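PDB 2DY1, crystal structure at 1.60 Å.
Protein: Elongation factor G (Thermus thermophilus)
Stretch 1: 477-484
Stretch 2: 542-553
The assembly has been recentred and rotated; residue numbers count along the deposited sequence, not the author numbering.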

# COMPACT_ATOMS: atom_id res chain seq x y z
N HIS A 477 -18.47 42.64 -39.15
CA HIS A 477 -18.83 41.24 -39.27
C HIS A 477 -19.82 40.83 -38.18
O HIS A 477 -19.61 41.11 -37.00
CB HIS A 477 -17.56 40.39 -39.21
CG HIS A 477 -16.51 40.83 -40.18
ND1 HIS A 477 -16.68 40.75 -41.54
CD2 HIS A 477 -15.30 41.40 -39.98
CE1 HIS A 477 -15.62 41.26 -42.15
NE2 HIS A 477 -14.77 41.66 -41.22
N GLY A 478 -20.89 40.16 -38.59
CA GLY A 478 -21.91 39.73 -37.64
C GLY A 478 -21.88 38.26 -37.28
O GLY A 478 -21.02 37.50 -37.73
N GLN A 479 -22.83 37.85 -36.45
CA GLN A 479 -22.95 36.47 -36.00
C GLN A 479 -24.37 35.97 -36.12
O GLN A 479 -25.31 36.72 -35.86
CB GLN A 479 -22.51 36.33 -34.54
CG GLN A 479 -21.01 36.34 -34.33
CD GLN A 479 -20.31 35.20 -35.05
OE1 GLN A 479 -19.10 35.26 -35.31
NE2 GLN A 479 -21.05 34.15 -35.38
N TYR A 480 -24.54 34.71 -36.50
CA TYR A 480 -25.88 34.16 -36.60
C TYR A 480 -25.90 32.64 -36.40
O TYR A 480 -25.22 31.91 -37.11
CB TYR A 480 -26.51 34.53 -37.95
CG TYR A 480 -27.92 34.02 -38.11
CD1 TYR A 480 -28.18 32.72 -38.57
CD2 TYR A 480 -29.01 34.83 -37.79
CE1 TYR A 480 -29.48 32.26 -38.70
CE2 TYR A 480 -30.32 34.37 -37.91
CZ TYR A 480 -30.54 33.08 -38.36
OH TYR A 480 -31.83 32.63 -38.47
N GLY A 481 -26.67 32.22 -35.40
CA GLY A 481 -26.85 30.80 -35.10
C GLY A 481 -28.29 30.61 -34.71
O GLY A 481 -28.84 31.39 -33.93
N ASP A 482 -28.94 29.56 -35.24
CA ASP A 482 -30.35 29.32 -34.94
C ASP A 482 -30.50 27.81 -34.82
O ASP A 482 -30.34 27.08 -35.81
CB ASP A 482 -31.20 29.88 -36.08
CG ASP A 482 -32.67 29.60 -35.91
OD1 ASP A 482 -33.41 29.88 -36.87
OD2 ASP A 482 -33.09 29.13 -34.83
N VAL A 483 -30.80 27.36 -33.61
CA VAL A 483 -30.92 25.94 -33.33
C VAL A 483 -32.21 25.57 -32.60
O VAL A 483 -32.58 26.21 -31.62
CB VAL A 483 -29.72 25.49 -32.43
CG1 VAL A 483 -29.86 24.02 -32.02
CG2 VAL A 483 -28.41 25.71 -33.16
N TRP A 484 -32.91 24.56 -33.10
CA TRP A 484 -34.08 24.07 -32.41
C TRP A 484 -33.63 22.74 -31.79
O TRP A 484 -33.19 21.82 -32.49
CB TRP A 484 -35.26 23.88 -33.35
CG TRP A 484 -35.90 25.18 -33.70
CD1 TRP A 484 -35.53 26.02 -34.71
CD2 TRP A 484 -36.99 25.82 -33.01
NE1 TRP A 484 -36.34 27.15 -34.70
CE2 TRP A 484 -37.24 27.04 -33.67
CE3 TRP A 484 -37.79 25.46 -31.92
CZ2 TRP A 484 -38.26 27.93 -33.26
CZ3 TRP A 484 -38.80 26.34 -31.51
CH2 TRP A 484 -39.03 27.55 -32.18
N TYR A 542 -29.42 29.12 -41.01
CA TYR A 542 -28.10 29.74 -41.04
C TYR A 542 -28.03 30.76 -42.16
O TYR A 542 -28.89 30.80 -43.04
CB TYR A 542 -27.01 28.70 -41.24
CG TYR A 542 -26.79 28.29 -42.68
CD1 TYR A 542 -27.70 27.48 -43.35
CD2 TYR A 542 -25.68 28.76 -43.39
CE1 TYR A 542 -27.52 27.14 -44.69
CE2 TYR A 542 -25.49 28.43 -44.72
CZ TYR A 542 -26.42 27.62 -45.36
OH TYR A 542 -26.25 27.34 -46.69
N HIS A 543 -27.00 31.60 -42.12
CA HIS A 543 -26.79 32.58 -43.17
C HIS A 543 -25.35 32.40 -43.58
O HIS A 543 -24.44 32.41 -42.75
CB HIS A 543 -27.04 34.01 -42.66
CG HIS A 543 -28.49 34.39 -42.63
ND1 HIS A 543 -29.27 34.44 -43.76
CD2 HIS A 543 -29.30 34.74 -41.60
CE1 HIS A 543 -30.50 34.80 -43.43
NE2 HIS A 543 -30.54 34.99 -42.13
N GLU A 544 -25.16 32.20 -44.88
CA GLU A 544 -23.86 32.00 -45.48
C GLU A 544 -22.81 32.98 -44.98
O GLU A 544 -21.67 32.62 -44.73
CB GLU A 544 -24.00 32.11 -47.00
CG GLU A 544 -22.70 32.14 -47.76
CD GLU A 544 -21.72 31.13 -47.22
OE1 GLU A 544 -22.18 30.12 -46.65
OE2 GLU A 544 -20.49 31.34 -47.37
N VAL A 545 -23.23 34.23 -44.82
CA VAL A 545 -22.33 35.28 -44.37
C VAL A 545 -21.98 35.28 -42.88
O VAL A 545 -20.84 35.02 -42.50
CB VAL A 545 -22.90 36.67 -44.76
CG1 VAL A 545 -24.33 36.81 -44.23
CG2 VAL A 545 -22.01 37.79 -44.24
N ASP A 546 -22.97 35.57 -42.04
CA ASP A 546 -22.77 35.68 -40.60
C ASP A 546 -22.68 34.43 -39.73
O ASP A 546 -22.33 34.54 -38.55
CB ASP A 546 -23.87 36.57 -40.01
CG ASP A 546 -23.91 37.94 -40.65
OD1 ASP A 546 -23.09 38.19 -41.55
OD2 ASP A 546 -24.76 38.75 -40.24
N SER A 547 -22.99 33.26 -40.28
CA SER A 547 -22.93 32.05 -39.47
C SER A 547 -21.52 31.54 -39.22
O SER A 547 -20.64 31.64 -40.08
CB SER A 547 -23.81 30.95 -40.09
OG SER A 547 -25.15 31.16 -39.72
N SER A 548 -21.30 30.98 -38.03
CA SER A 548 -19.98 30.46 -37.66
C SER A 548 -20.11 29.38 -36.59
O SER A 548 -21.21 29.13 -36.11
CB SER A 548 -19.13 31.59 -37.08
OG SER A 548 -19.66 32.02 -35.83
N ASP A 549 -19.00 28.77 -36.22
CA ASP A 549 -19.03 27.75 -35.18
C ASP A 549 -19.38 28.40 -33.85
O ASP A 549 -20.16 27.85 -33.07
CB ASP A 549 -17.69 27.03 -35.07
CG ASP A 549 -17.38 26.18 -36.29
OD1 ASP A 549 -18.33 25.63 -36.89
OD2 ASP A 549 -16.20 26.05 -36.64
N LEU A 550 -18.81 29.57 -33.58
CA LEU A 550 -19.09 30.26 -32.33
C LEU A 550 -20.56 30.61 -32.20
O LEU A 550 -21.16 30.41 -31.14
CB LEU A 550 -18.24 31.55 -32.22
CG LEU A 550 -18.61 32.49 -31.06
CD1 LEU A 550 -18.30 31.83 -29.73
CD2 LEU A 550 -17.85 33.81 -31.20
N ALA A 551 -21.15 31.15 -33.27
CA ALA A 551 -22.56 31.52 -33.26
C ALA A 551 -23.41 30.28 -33.00
O ALA A 551 -24.40 30.35 -32.25
CB ALA A 551 -22.95 32.13 -34.59
N PHE A 552 -23.02 29.16 -33.59
CA PHE A 552 -23.79 27.94 -33.38
C PHE A 552 -23.52 27.30 -32.01
O PHE A 552 -24.43 26.70 -31.44
CB PHE A 552 -23.56 26.93 -34.52
CG PHE A 552 -24.54 27.09 -35.66
CD1 PHE A 552 -24.16 27.67 -36.86
CD2 PHE A 552 -25.89 26.75 -35.47
CE1 PHE A 552 -25.10 27.92 -37.87
CE2 PHE A 552 -26.84 27.00 -36.46
CZ PHE A 552 -26.44 27.58 -37.67
N GLN A 553 -22.32 27.46 -31.46
CA GLN A 553 -22.02 26.91 -30.13
C GLN A 553 -22.88 27.67 -29.13
O GLN A 553 -23.46 27.08 -28.23
CB GLN A 553 -20.55 27.09 -29.75
CG GLN A 553 -19.55 26.39 -30.65
CD GLN A 553 -18.11 26.53 -30.15
OE1 GLN A 553 -17.17 26.48 -30.94
NE2 GLN A 553 -17.94 26.68 -28.84
O HOH W 1 -17.07 33.76 -35.20

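The most unusual feature of this contact is an alpha carbon seated on an aromatic ring: Gly-481 CA lies 4.0 Å from the centroid of the Phe-552 ring (CG, CD1, CD2, CE1, CE2 and CZ), only 10° off the ring normal, a CH-pi contact over the face. Glycine suits this place because a CB would point toward the helix and, built ideally, would fall 2.3 Å from Ala-551 O, a clash. The strand and the helix that begins at Asp-549 can thus approach to 6.4 Å between axes, their directions 43° apart. At the edge of the same ring, Val-483 CG2 packs 3.6 Å from Phe-552 CD2, an apolar contact between two buried side chains.

Tyr-480 has the largest covered area in its stretch, 117 Å² of the 584 Å² buried in total, both sides summed. With chi1 at t, its ring receives the edge of His-543 over one face, the ring centroids of Tyr-480 and His-543 4.6 Å apart and the planes at 64°. Its backbone is held too. Ser-547 OG donates to Tyr-480 O at 2.7 Å and accepts from His-543 N at 3.1 Å (171°), so one small hydroxyl ties the strand to the turn that presents the histidine. Tyr-480 N to Asp-546 O, at 3.0 Å, is a weak hydrogen bond, bent to 123°; the same carbonyl receives a CA-H...O contact from Gln-479 CA at 3.3 Å.

Gln-479 starts away from the other stretch, but m rotamers at chi1 and chi2 bring its end back. Gln-479 NE2 donates to Ser-548 OG at 2.6 Å, although the amide nitrogen is crowded and its position less certain. Ser-548 OG also caps the helix, accepting from Ala-551 N at 3.1 Å (168°). A water donates to Gln-479 OE1 at 2.5 Å and bonds Ser-548 OG at 3.2 Å, bridging the two side chains.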